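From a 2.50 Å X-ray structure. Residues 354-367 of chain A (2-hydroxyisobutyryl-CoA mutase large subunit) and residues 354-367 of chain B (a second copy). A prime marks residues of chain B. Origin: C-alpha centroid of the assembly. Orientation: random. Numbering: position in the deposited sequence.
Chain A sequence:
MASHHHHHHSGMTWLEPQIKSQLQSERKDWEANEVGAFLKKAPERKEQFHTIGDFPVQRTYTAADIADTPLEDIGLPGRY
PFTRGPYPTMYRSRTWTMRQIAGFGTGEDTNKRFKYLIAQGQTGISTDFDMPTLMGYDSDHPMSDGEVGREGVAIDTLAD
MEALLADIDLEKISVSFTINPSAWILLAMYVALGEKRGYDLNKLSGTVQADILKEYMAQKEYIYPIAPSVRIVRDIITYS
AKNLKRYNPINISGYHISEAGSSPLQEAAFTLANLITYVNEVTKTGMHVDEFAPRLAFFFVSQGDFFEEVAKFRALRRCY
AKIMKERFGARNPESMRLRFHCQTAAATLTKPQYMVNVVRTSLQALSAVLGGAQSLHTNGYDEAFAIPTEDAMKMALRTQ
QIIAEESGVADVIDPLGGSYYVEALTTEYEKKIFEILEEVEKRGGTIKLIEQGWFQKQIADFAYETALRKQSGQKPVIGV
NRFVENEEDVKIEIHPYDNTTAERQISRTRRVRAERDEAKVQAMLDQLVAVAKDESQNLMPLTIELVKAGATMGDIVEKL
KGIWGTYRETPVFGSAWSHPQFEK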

ATOM      1  N   TYR A 354       7.868   9.854  -9.025  1.00 22.70           N
ATOM      2  CA  TYR A 354       7.424   8.548  -9.527  1.00 21.79           C
ATOM      3  C   TYR A 354       7.439   7.382  -8.539  1.00 27.59           C
ATOM      4  O   TYR A 354       6.535   6.558  -8.639  1.00 30.24           O
ATOM      5  N   MET A 355       8.435   7.277  -7.596  1.00 24.59           N
ATOM      6  CA  MET A 355       8.460   6.128  -6.646  1.00 23.37           C
ATOM      7  C   MET A 355       7.257   6.053  -5.721  1.00 24.41           C
ATOM      8  O   MET A 355       6.931   4.995  -5.209  1.00 25.01           O
ATOM      9  N   VAL A 356       6.578   7.151  -5.559  1.00 22.17           N
ATOM     10  CA  VAL A 356       5.359   7.281  -4.762  1.00 22.89           C
ATOM     11  C   VAL A 356       4.200   6.452  -5.386  1.00 23.12           C
ATOM     12  O   VAL A 356       3.302   6.017  -4.670  1.00 20.89           O
ATOM     13  N   ASN A 357       4.304   6.145  -6.711  1.00 21.42           N
ATOM     14  CA  ASN A 357       3.377   5.278  -7.443  1.00 21.28           C
ATOM     15  C   ASN A 357       3.290   3.889  -6.809  1.00 22.97           C
ATOM     16  O   ASN A 357       2.238   3.275  -6.881  1.00 23.42           O
ATOM     17  N   VAL A 358       4.374   3.425  -6.147  1.00 19.00           N
ATOM     18  CA  VAL A 358       4.428   2.141  -5.461  1.00 18.16           C
ATOM     19  C   VAL A 358       3.321   2.081  -4.404  1.00 22.58           C
ATOM     20  O   VAL A 358       2.626   1.063  -4.329  1.00 23.66           O
ATOM     21  N   VAL A 359       3.125   3.196  -3.641  1.00 21.36           N
ATOM     22  CA  VAL A 359       2.094   3.355  -2.597  1.00 21.16           C
ATOM     23  C   VAL A 359       0.691   3.313  -3.229  1.00 24.41           C
ATOM     24  O   VAL A 359      -0.160   2.579  -2.757  1.00 25.15           O
ATOM     25  N   ARG A 360       0.465   4.112  -4.277  1.00 21.88           N
ATOM     26  CA  ARG A 360      -0.787   4.228  -5.014  1.00 20.99           C
ATOM     27  C   ARG A 360      -1.233   2.875  -5.510  1.00 24.23           C
ATOM     28  O   ARG A 360      -2.378   2.496  -5.276  1.00 26.03           O
ATOM     29  N   THR A 361      -0.321   2.135  -6.169  1.00 19.62           N
ATOM     30  CA  THR A 361      -0.530   0.800  -6.754  1.00 17.56           C
ATOM     31  C   THR A 361      -0.737  -0.259  -5.682  1.00 18.08           C
ATOM     32  O   THR A 361      -1.422  -1.235  -5.951  1.00 16.35           O
ATOM     33  N   SER A 362      -0.168  -0.076  -4.469  1.00 16.52           N
ATOM     34  CA  SER A 362      -0.364  -1.029  -3.351  1.00 15.84           C
ATOM     35  C   SER A 362      -1.835  -1.013  -2.926  1.00 19.03           C
ATOM     36  O   SER A 362      -2.472  -2.063  -2.881  1.00 17.55           O
ATOM     37  N   LEU A 363      -2.381   0.208  -2.681  1.00 17.39           N
ATOM     38  CA  LEU A 363      -3.756   0.416  -2.258  1.00 18.09           C
ATOM     39  C   LEU A 363      -4.750  -0.104  -3.310  1.00 19.95           C
ATOM     40  O   LEU A 363      -5.715  -0.795  -2.951  1.00 19.38           O
ATOM     41  N   GLN A 364      -4.473   0.200  -4.598  1.00 17.13           N
ATOM     42  CA  GLN A 364      -5.275  -0.210  -5.744  1.00 17.65           C
ATOM     43  C   GLN A 364      -5.258  -1.739  -5.937  1.00 21.90           C
ATOM     44  O   GLN A 364      -6.304  -2.323  -6.194  1.00 22.65           O
ATOM     45  N   ALA A 365      -4.092  -2.397  -5.726  1.00 18.30           N
ATOM     46  CA  ALA A 365      -3.973  -3.831  -5.764  1.00 16.72           C
ATOM     47  C   ALA A 365      -4.843  -4.427  -4.642  1.00 21.50           C
ATOM     48  O   ALA A 365      -5.581  -5.379  -4.891  1.00 24.00           O
ATOM     49  N   LEU A 366      -4.790  -3.854  -3.429  1.00 17.79           N
ATOM     50  CA  LEU A 366      -5.581  -4.302  -2.284  1.00 17.48           C
ATOM     51  C   LEU A 366      -7.093  -4.209  -2.544  1.00 21.31           C
ATOM     52  O   LEU A 366      -7.810  -5.152  -2.214  1.00 21.49           O
ATOM     53  N   SER A 367      -7.564  -3.100  -3.150  1.00 19.63           N
ATOM     54  CA  SER A 367      -8.965  -2.892  -3.550  1.00 19.74           C
ATOM     55  C   SER A 367      -9.405  -4.021  -4.516  1.00 23.84           C
ATOM     56  O   SER A 367     -10.512  -4.527  -4.398  1.00 26.28           O
TER
ATOM     57  N   TYR B 354      14.904  -4.283   0.046  1.00 22.70           N
ATOM     58  CA  TYR B 354      14.417  -3.205   0.916  1.00 21.79           C
ATOM     59  C   TYR B 354      13.316  -2.305   0.356  1.00 27.59           C
ATOM     60  O   TYR B 354      12.465  -1.910   1.147  1.00 30.24           O
ATOM     61  N   MET B 355      13.305  -1.958  -0.976  1.00 24.59           N
ATOM     62  CA  MET B 355      12.242  -1.063  -1.516  1.00 23.37           C
ATOM     63  C   MET B 355      10.835  -1.627  -1.412  1.00 24.41           C
ATOM     64  O   MET B 355       9.866  -0.885  -1.414  1.00 25.01           O
ATOM     65  N   VAL B 356      10.733  -2.916  -1.266  1.00 22.17           N
ATOM     66  CA  VAL B 356       9.481  -3.650  -1.090  1.00 22.89           C
ATOM     67  C   VAL B 356       8.804  -3.271   0.259  1.00 23.12           C
ATOM     68  O   VAL B 356       7.585  -3.353   0.378  1.00 20.89           O
ATOM     69  N   ASN B 357       9.607  -2.742   1.226  1.00 21.42           N
ATOM     70  CA  ASN B 357       9.134  -2.217   2.510  1.00 21.28           C
ATOM     71  C   ASN B 357       8.108  -1.101   2.315  1.00 22.97           C
ATOM     72  O   ASN B 357       7.228  -0.959   3.148  1.00 23.42           O
ATOM     73  N   VAL B 358       8.192  -0.351   1.193  1.00 19.00           N
ATOM     74  CA  VAL B 358       7.264   0.720   0.850  1.00 18.16           C
ATOM     75  C   VAL B 358       5.840   0.160   0.792  1.00 22.58           C
ATOM     76  O   VAL B 358       4.932   0.786   1.349  1.00 23.66           O
ATOM     77  N   VAL B 359       5.667  -1.045   0.175  1.00 21.36           N
ATOM     78  CA  VAL B 359       4.388  -1.769   0.042  1.00 21.16           C
ATOM     79  C   VAL B 359       3.875  -2.196   1.428  1.00 24.41           C
ATOM     80  O   VAL B 359       2.724  -1.952   1.746  1.00 25.15           O
ATOM     81  N   ARG B 360       4.731  -2.840   2.229  1.00 21.88           N
ATOM     82  CA  ARG B 360       4.448  -3.332   3.571  1.00 20.99           C
ATOM     83  C   ARG B 360       3.936  -2.214   4.444  1.00 24.23           C
ATOM     84  O   ARG B 360       2.893  -2.370   5.073  1.00 26.03           O
ATOM     85  N   THR B 361       4.655  -1.075   4.460  1.00 19.62           N
ATOM     86  CA  THR B 361       4.363   0.138   5.243  1.00 17.56           C
ATOM     87  C   THR B 361       3.107   0.839   4.748  1.00 18.08           C
ATOM     88  O   THR B 361       2.447   1.486   5.547  1.00 16.35           O
ATOM     89  N   SER B 362       2.761   0.710   3.447  1.00 16.52           N
ATOM     90  CA  SER B 362       1.525   1.313   2.894  1.00 15.84           C
ATOM     91  C   SER B 362       0.306   0.639   3.529  1.00 19.03           C
ATOM     92  O   SER B 362      -0.558   1.322   4.075  1.00 17.55           O
ATOM     93  N   LEU B 363       0.286  -0.721   3.507  1.00 17.39           N
ATOM     94  CA  LEU B 363      -0.792  -1.528   4.051  1.00 18.09           C
ATOM     95  C   LEU B 363      -0.961  -1.293   5.561  1.00 19.95           C
ATOM     96  O   LEU B 363      -2.095  -1.116   6.031  1.00 19.38           O
ATOM     97  N   GLN B 364       0.177  -1.251   6.292  1.00 17.13           N
ATOM     98  CA  GLN B 364       0.237  -1.022   7.730  1.00 17.65           C
ATOM     99  C   GLN B 364      -0.243   0.394   8.106  1.00 21.90           C
ATOM    100  O   GLN B 364      -0.986   0.539   9.068  1.00 22.65           O
ATOM    101  N   ALA B 365       0.108   1.422   7.297  1.00 18.30           N
ATOM    102  CA  ALA B 365      -0.368   2.769   7.475  1.00 16.72           C
ATOM    103  C   ALA B 365      -1.897   2.778   7.300  1.00 21.50           C
ATOM    104  O   ALA B 365      -2.595   3.379   8.115  1.00 24.00           O
ATOM    105  N   LEU B 366      -2.419   2.090   6.272  1.00 17.79           N
ATOM    106  CA  LEU B 366      -3.853   1.994   6.004  1.00 17.48           C
ATOM    107  C   LEU B 366      -4.623   1.343   7.164  1.00 21.31           C
ATOM    108  O   LEU B 366      -5.680   1.851   7.534  1.00 21.49           O
ATOM    109  N   SER B 367      -4.088   0.249   7.744  1.00 19.63           N
ATOM    110  CA  SER B 367      -4.649  -0.439   8.918  1.00 19.74           C
ATOM    111  C   SER B 367      -4.761   0.556  10.101  1.00 23.84           C
ATOM    112  O   SER B 367      -5.756   0.548  10.812  1.00 26.28           O
TER

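Two copies of one helix cross at an exact two-fold axis and pack through an apolar seam that no hydrogen bond spans. The helix axes approach to 9.0 Å with a signed crossing angle of -55°, and the two stretches together bury 527 Å². Near the two-fold axis, several residues meet their own copies: Met355 CE lies 3.7 Å from Met355′ CE, Val358 CG1 3.8 Å from Val358′ CG1, and Leu366 CD2 4.0 Å from Leu366′ CD2.

Met355, Val358, Ser362 and Leu366 direct CA-to-CB toward the partner. Met355 adopts an m, m, m rotamer that carries its methyl to the axis. Val358 (t) also places CG1 3.7 Å from Val359′ (t, sideways) CG2. Ser362 sits where the backbones come close: Ser362 CA is 5.9 Å from Val359′ CA, and Ser362 CB is 4.1 Å from Ser362′ CB. The m rotamer turns Ser362 OG back to its own helix, where it donates to Val358 O at 2.9 Å; the hydroxyl is thus satisfied although OG also touches Val359′ CG1 at 3.4 Å.

Leu363 (m, t) leaves its backbone sideways, yet its end comes nearer, bringing CD2 to 4.0 Å from Leu366′ (t, p) CD2. The CA-to-CB bond of Arg360 points away, and Arg360 NH1 donates to Asn357 OD1 at 3.0 Å within the same chain.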

ATOM      1  CB  TYR A 354       8.056   8.173 -10.893  1.00 21.39           C
ATOM      2  CG  TYR A 354       9.505   7.742 -10.801  1.00 20.02           C
ATOM      3  CD1 TYR A 354      10.530   8.676 -10.832  1.00 20.80           C
ATOM      4  CD2 TYR A 354       9.848   6.395 -10.640  1.00 20.38           C
ATOM      5  CE1 TYR A 354      11.859   8.299 -10.645  1.00 22.28           C
ATOM      6  CE2 TYR A 354      11.177   6.000 -10.467  1.00 20.95           C
ATOM      7  CZ  TYR A 354      12.180   6.960 -10.467  1.00 28.52           C
ATOM      8  OH  TYR A 354      13.502   6.608 -10.340  1.00 29.28           O
ATOM      9  CB  MET A 355       9.765   5.991  -5.857  1.00 24.66           C
ATOM     10  CG  MET A 355      10.897   5.327  -6.607  1.00 27.15           C
ATOM     11  SD  MET A 355      10.609   3.755  -7.463  1.00 30.88           S
ATOM     12  CE  MET A 355      10.472   2.586  -6.106  1.00 26.84           C
ATOM     13  CB  VAL A 356       5.079   8.795  -4.558  1.00 27.18           C
ATOM     14  CG1 VAL A 356       3.860   9.287  -5.315  1.00 27.36           C
ATOM     15  CG2 VAL A 356       5.004   9.132  -3.107  1.00 27.62           C
ATOM     16  CB  ASN A 357       3.789   5.149  -8.921  1.00 21.39           C
ATOM     17  CG  ASN A 357       3.641   6.438  -9.651  1.00 28.09           C
ATOM     18  OD1 ASN A 357       2.871   7.286  -9.233  1.00 13.86           O
ATOM     19  ND2 ASN A 357       4.428   6.643 -10.700  1.00 26.54           N
ATOM     20  CB  VAL A 358       5.863   1.827  -4.919  1.00 19.55           C
ATOM     21  CG1 VAL A 358       5.909   0.560  -4.042  1.00 18.43           C
ATOM     22  CG2 VAL A 358       6.863   1.737  -6.062  1.00 18.63           C
ATOM     23  CB  VAL A 359       2.284   4.647  -1.755  1.00 24.38           C
ATOM     24  CG1 VAL A 359       1.175   4.807  -0.686  1.00 23.93           C
ATOM     25  CG2 VAL A 359       3.669   4.707  -1.114  1.00 24.27           C
ATOM     26  CB  ARG A 360      -0.605   5.171  -6.220  1.00 20.61           C
ATOM     27  CG  ARG A 360      -0.396   6.629  -5.849  1.00 17.74           C
ATOM     28  CD  ARG A 360      -0.251   7.486  -7.079  1.00 14.00           C
ATOM     29  NE  ARG A 360      -0.362   8.901  -6.745  1.00 19.24           N
ATOM     30  CZ  ARG A 360       0.553   9.824  -6.993  1.00 27.67           C
ATOM     31  NH1 ARG A 360       1.683   9.501  -7.609  1.00 20.54           N
ATOM     32  NH2 ARG A 360       0.340  11.087  -6.635  1.00 19.61           N
ATOM     33  CB  THR A 361       0.573   0.507  -7.793  1.00 20.11           C
ATOM     34  OG1 THR A 361       0.430   1.447  -8.851  1.00 16.84           O
ATOM     35  CG2 THR A 361       0.532  -0.916  -8.356  1.00 21.32           C
ATOM     36  CB  SER A 362       0.515  -0.666  -2.155  1.00 15.67           C
ATOM     37  OG  SER A 362       1.860  -0.967  -2.468  1.00 20.61           O
ATOM     38  CB  LEU A 363      -3.989   1.909  -1.920  1.00 18.77           C
ATOM     39  CG  LEU A 363      -3.003   2.517  -0.916  1.00 23.32           C
ATOM     40  CD1 LEU A 363      -3.266   3.971  -0.702  1.00 24.69           C
ATOM     41  CD2 LEU A 363      -2.988   1.765   0.410  1.00 25.84           C
ATOM     42  CB  GLN A 364      -4.844   0.542  -6.997  1.00 18.25           C
ATOM     43  CG  GLN A 364      -5.222   2.015  -6.958  1.00 15.47           C
ATOM     44  CD  GLN A 364      -4.448   2.832  -7.958  1.00 24.73           C
ATOM     45  OE1 GLN A 364      -4.005   2.322  -8.997  1.00 25.80           O
ATOM     46  NE2 GLN A 364      -4.272   4.133  -7.673  1.00 13.12           N
ATOM     47  CB  ALA A 365      -2.531  -4.234  -5.585  1.00 16.98           C
ATOM     48  CB  LEU A 366      -5.171  -3.591  -0.977  1.00 17.42           C
ATOM     49  CG  LEU A 366      -5.889  -4.082   0.318  1.00 20.68           C
ATOM     50  CD1 LEU A 366      -5.660  -5.609   0.562  1.00 20.79           C
ATOM     51  CD2 LEU A 366      -5.497  -3.250   1.504  1.00 19.54           C
ATOM     52  CB  SER A 367      -9.124  -1.544  -4.255  1.00 21.95           C
ATOM     53  OG  SER A 367      -9.460  -0.476  -3.390  1.00 33.22           O
TER
ATOM     54  CB  TYR B 354      15.560  -2.396   1.582  1.00 21.39           C
ATOM     55  CG  TYR B 354      16.262  -1.438   0.642  1.00 20.02           C
ATOM     56  CD1 TYR B 354      17.320  -1.862  -0.149  1.00 20.80           C
ATOM     57  CD2 TYR B 354      15.837  -0.111   0.512  1.00 20.38           C
ATOM     58  CE1 TYR B 354      17.905  -1.017  -1.091  1.00 22.28           C
ATOM     59  CE2 TYR B 354      16.424   0.753  -0.416  1.00 20.95           C
ATOM     60  CZ  TYR B 354      17.458   0.291  -1.219  1.00 28.52           C
ATOM     61  OH  TYR B 354      18.087   1.120  -2.115  1.00 29.28           O
ATOM     62  CB  MET B 355      12.517  -0.540  -2.929  1.00 24.66           C
ATOM     63  CG  MET B 355      13.468   0.633  -3.000  1.00 27.15           C
ATOM     64  SD  MET B 355      13.204   2.071  -1.926  1.00 30.88           S
ATOM     65  CE  MET B 355      11.765   2.854  -2.661  1.00 26.84           C
ATOM     66  CB  VAL B 356       9.777  -5.160  -1.300  1.00 27.18           C
ATOM     67  CG1 VAL B 356       9.680  -5.975  -0.024  1.00 27.36           C
ATOM     68  CG2 VAL B 356       8.923  -5.724  -2.384  1.00 27.62           C
ATOM     69  CB  ASN B 357      10.308  -1.700   3.363  1.00 21.39           C
ATOM     70  CG  ASN B 357      11.205  -2.806   3.797  1.00 28.09           C
ATOM     71  OD1 ASN B 357      10.779  -3.947   3.851  1.00 13.86           O
ATOM     72  ND2 ASN B 357      12.476  -2.507   4.034  1.00 26.54           N
ATOM     73  CB  VAL B 358       7.713   1.494  -0.433  1.00 19.55           C
ATOM     74  CG1 VAL B 358       6.663   2.516  -0.915  1.00 18.43           C
ATOM     75  CG2 VAL B 358       9.064   2.159  -0.218  1.00 18.63           C
ATOM     76  CB  VAL B 359       4.485  -2.991  -0.914  1.00 24.38           C
ATOM     77  CG1 VAL B 359       3.139  -3.752  -1.015  1.00 23.93           C
ATOM     78  CG2 VAL B 359       4.987  -2.589  -2.299  1.00 24.27           C
ATOM     79  CB  ARG B 360       5.728  -3.918   4.200  1.00 20.61           C
ATOM     80  CG  ARG B 360       6.208  -5.207   3.557  1.00 17.74           C
ATOM     81  CD  ARG B 360       7.446  -5.726   4.242  1.00 14.00           C
ATOM     82  NE  ARG B 360       7.726  -7.099   3.842  1.00 19.24           N
ATOM     83  CZ  ARG B 360       8.850  -7.524   3.285  1.00 27.67           C
ATOM     84  NH1 ARG B 360       9.848  -6.679   3.062  1.00 20.54           N
ATOM     85  NH2 ARG B 360       8.989  -8.805   2.957  1.00 19.61           N
ATOM     86  CB  THR B 361       5.630   1.011   5.347  1.00 20.11           C
ATOM     87  OG1 THR B 361       6.604   0.274   6.078  1.00 16.84           O
ATOM     88  CG2 THR B 361       5.397   2.367   6.019  1.00 21.32           C
ATOM     89  CB  SER B 362       1.463   1.150   1.375  1.00 15.67           C
ATOM     90  OG  SER B 362       2.413   2.012   0.783  1.00 20.61           O
ATOM     91  CB  LEU B 363      -0.561  -3.022   3.714  1.00 18.77           C
ATOM     92  CG  LEU B 363      -0.331  -3.333   2.231  1.00 23.32           C
ATOM     93  CD1 LEU B 363      -0.054  -4.784   2.011  1.00 24.69           C
ATOM     94  CD2 LEU B 363      -1.484  -2.859   1.354  1.00 25.84           C
ATOM     95  CB  GLN B 364       1.631  -1.329   8.264  1.00 18.25           C
ATOM     96  CG  GLN B 364       1.954  -2.814   8.246  1.00 15.47           C
ATOM     97  CD  GLN B 364       3.432  -3.080   8.359  1.00 24.73           C
ATOM     98  OE1 GLN B 364       4.187  -2.278   8.925  1.00 25.80           O
ATOM     99  NE2 GLN B 364       3.884  -4.228   7.826  1.00 13.12           N
ATOM    100  CB  ALA B 365       0.285   3.684   6.471  1.00 16.98           C
ATOM    101  CB  LEU B 366      -4.150   1.310   4.653  1.00 17.42           C
ATOM    102  CG  LEU B 366      -5.653   1.258   4.232  1.00 20.68           C
ATOM    103  CD1 LEU B 366      -6.277   2.689   4.145  1.00 20.79           C
ATOM    104  CD2 LEU B 366      -5.833   0.478   2.964  1.00 19.54           C
ATOM    105  CB  SER B 367      -3.752  -1.605   9.332  1.00 21.95           C
ATOM    106  OG  SER B 367      -4.101  -2.841   8.737  1.00 33.22           O
TER